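PDB 6OTU: glucose-6-phosphate isomerase, which catalyses the reversible isomerization of glucose 6-phosphate to fructose 6-phosphate. Local coordinates for residues R104-H108 / D264-F270. Numbering follows the deposited sequence.
With G6Q (glucose-6-phosphate), chain E.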
# COMPACT_ATOMS: atom_id res chain seq x y z
N ARG A 104 8.26 30.45 -4.82
CA ARG A 104 7.32 30.64 -5.91
C ARG A 104 5.91 30.38 -5.40
O ARG A 104 5.73 29.86 -4.30
CB ARG A 104 7.65 29.72 -7.10
CG ARG A 104 7.73 28.26 -6.79
CD ARG A 104 8.70 27.62 -7.75
NE ARG A 104 8.46 26.19 -7.93
CZ ARG A 104 9.29 25.37 -8.58
NH1 ARG A 104 10.41 25.84 -9.12
NH2 ARG A 104 8.99 24.08 -8.68
N PRO A 105 4.89 30.78 -6.17
CA PRO A 105 3.51 30.47 -5.78
C PRO A 105 3.17 29.00 -5.93
O PRO A 105 3.93 28.20 -6.49
CB PRO A 105 2.66 31.32 -6.75
CG PRO A 105 3.58 31.67 -7.86
CD PRO A 105 4.94 31.75 -7.27
N VAL A 106 1.98 28.66 -5.44
CA VAL A 106 1.44 27.31 -5.31
C VAL A 106 0.02 27.33 -5.87
O VAL A 106 -0.92 27.76 -5.19
CB VAL A 106 1.48 26.86 -3.84
CG1 VAL A 106 0.82 25.51 -3.64
CG2 VAL A 106 2.92 26.87 -3.34
N LEU A 107 -0.15 26.90 -7.12
CA LEU A 107 -1.32 27.33 -7.87
C LEU A 107 -2.05 26.17 -8.56
O LEU A 107 -2.67 26.37 -9.61
CB LEU A 107 -0.93 28.41 -8.88
CG LEU A 107 -0.87 29.79 -8.24
CD1 LEU A 107 -0.16 30.79 -9.16
CD2 LEU A 107 -2.29 30.26 -7.94
N HIS A 108 -2.05 24.98 -7.96
CA HIS A 108 -2.86 23.90 -8.53
C HIS A 108 -4.36 24.23 -8.49
O HIS A 108 -5.09 23.80 -9.40
CB HIS A 108 -2.56 22.58 -7.81
CG HIS A 108 -2.62 22.67 -6.32
ND1 HIS A 108 -1.60 23.21 -5.57
CD2 HIS A 108 -3.57 22.28 -5.44
CE1 HIS A 108 -1.92 23.15 -4.29
NE2 HIS A 108 -3.12 22.60 -4.18
N ASP A 264 5.48 26.13 -13.42
CA ASP A 264 6.37 25.87 -12.29
C ASP A 264 5.64 25.86 -10.95
O ASP A 264 6.04 25.14 -10.03
CB ASP A 264 7.50 26.89 -12.26
CG ASP A 264 8.68 26.46 -13.11
OD1 ASP A 264 8.61 25.33 -13.66
OD2 ASP A 264 9.65 27.22 -13.25
N SER A 265 4.58 26.66 -10.82
CA SER A 265 3.80 26.75 -9.60
C SER A 265 2.77 25.63 -9.45
O SER A 265 1.92 25.71 -8.56
CB SER A 265 3.08 28.08 -9.58
OG SER A 265 2.27 28.16 -10.73
N ILE A 266 2.80 24.63 -10.33
CA ILE A 266 1.91 23.48 -10.28
C ILE A 266 2.75 22.32 -9.74
O ILE A 266 3.53 21.72 -10.48
CB ILE A 266 1.31 23.13 -11.64
CG1 ILE A 266 0.62 24.34 -12.30
CG2 ILE A 266 0.35 21.93 -11.53
CD1 ILE A 266 -0.39 25.07 -11.39
N GLY A 267 2.61 22.01 -8.45
CA GLY A 267 3.36 20.91 -7.87
C GLY A 267 2.94 19.57 -8.45
O GLY A 267 1.76 19.31 -8.69
N GLY A 268 3.94 18.70 -8.68
CA GLY A 268 3.68 17.40 -9.29
C GLY A 268 2.61 16.60 -8.58
O GLY A 268 1.69 16.07 -9.20
N ARG A 269 2.70 16.52 -7.25
CA ARG A 269 1.73 15.78 -6.45
C ARG A 269 0.39 16.50 -6.34
O ARG A 269 -0.53 15.98 -5.69
CB ARG A 269 2.31 15.51 -5.05
CG ARG A 269 2.69 16.75 -4.27
CD ARG A 269 3.42 16.40 -2.99
NE ARG A 269 4.04 17.57 -2.36
CZ ARG A 269 5.26 18.04 -2.66
NH1 ARG A 269 6.01 17.44 -3.58
NH2 ARG A 269 5.72 19.11 -2.03
N PHE A 270 0.27 17.67 -6.97
CA PHE A 270 -1.00 18.38 -7.06
C PHE A 270 -1.42 18.60 -8.51
O PHE A 270 -2.23 19.49 -8.77
CB PHE A 270 -0.93 19.72 -6.33
CG PHE A 270 -0.45 19.64 -4.90
CD1 PHE A 270 -1.33 19.34 -3.88
CD2 PHE A 270 0.87 19.89 -4.57
CE1 PHE A 270 -0.89 19.27 -2.57
CE2 PHE A 270 1.30 19.83 -3.26
CZ PHE A 270 0.41 19.53 -2.26
C1 G6Q E . 6.02 15.68 -7.08
C2 G6Q E . 7.48 15.25 -6.96
C3 G6Q E . 7.84 14.04 -7.81
C4 G6Q E . 7.86 14.32 -9.32
C5 G6Q E . 8.56 13.20 -10.09
C6 G6Q E . 8.44 13.35 -11.58
O1 G6Q E . 5.67 16.70 -6.58
O2 G6Q E . 8.36 16.33 -7.28
O3 G6Q E . 6.93 12.98 -7.55
O4 G6Q E . 6.53 14.46 -9.81
O5 G6Q E . 9.94 13.15 -9.69
O6 G6Q E . 8.97 14.66 -11.94
P G6Q E . 8.79 15.21 -13.45
O1P G6Q E . 7.30 15.37 -13.67
O2P G6Q E . 9.53 16.55 -13.44
O3P G6Q E . 9.42 14.19 -14.37
O HOH W 1 6.38 23.36 -7.66
O HOH W 2 0.79 23.45 -6.60
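Residues 104-108 and 264-270 are both loop-like and run close together, with CA atoms 4.9 Å apart at Val106 and Ser265 and 5.1 Å apart at His108 and Ile266. One direct hydrogen bond joins them, Leu107 N to Ser265 O (2.8 Å, N-H...O angle 161°), too little for a strand pairing. A water extends it: it donates to Ser265 O (3.2 Å), accepts from Gly267 N (3.0 Å) and hydrogen-bonds His108 ND1 (2.6 Å). Beyond Gly267 the backbone turns through a short 3-10 segment, closed by Phe270 N to Gly267 O (2.8 Å), which brings Phe270 against one face of the His108 ring.

There the two rings form an offset stack, centroids 4.4 Å apart and planes at 17°; Phe270 CB also sits 3.7 Å from the His108 ring centroid, a CH-pi contact over its face. Leu107 CB meets Ile266 CD1 at 4.2 Å, and Ile127 of helix 122-148 touches both side chains. At the other end Asp264 O lies over one face of the Arg104 guanidinium, 3.4 Å from NE and from NH2, at an angle too poor for a direct hydrogen bond; instead a second water links Arg104 NH2 (2.9 Å) to Asp264 O (3.0 Å). Asp264 OD1 is hydrogen-bonded to Ser245 OG.

Residues 264-270 follow strand 258-262, an edge of the five-stranded parallel sheet of this SIS-clan fold. Arg269 N donates to O1 of glucose-6-phosphate (3.0 Å, 137°), while a side chain at Gly268 would collide with the ligand's C1. The contact thus joins residues 104-108, through Asp264, Ser265, Ile266 and Phe270, to the loop whose Gly268 and Arg269 line the phosphoglucose isomerase substrate pocket.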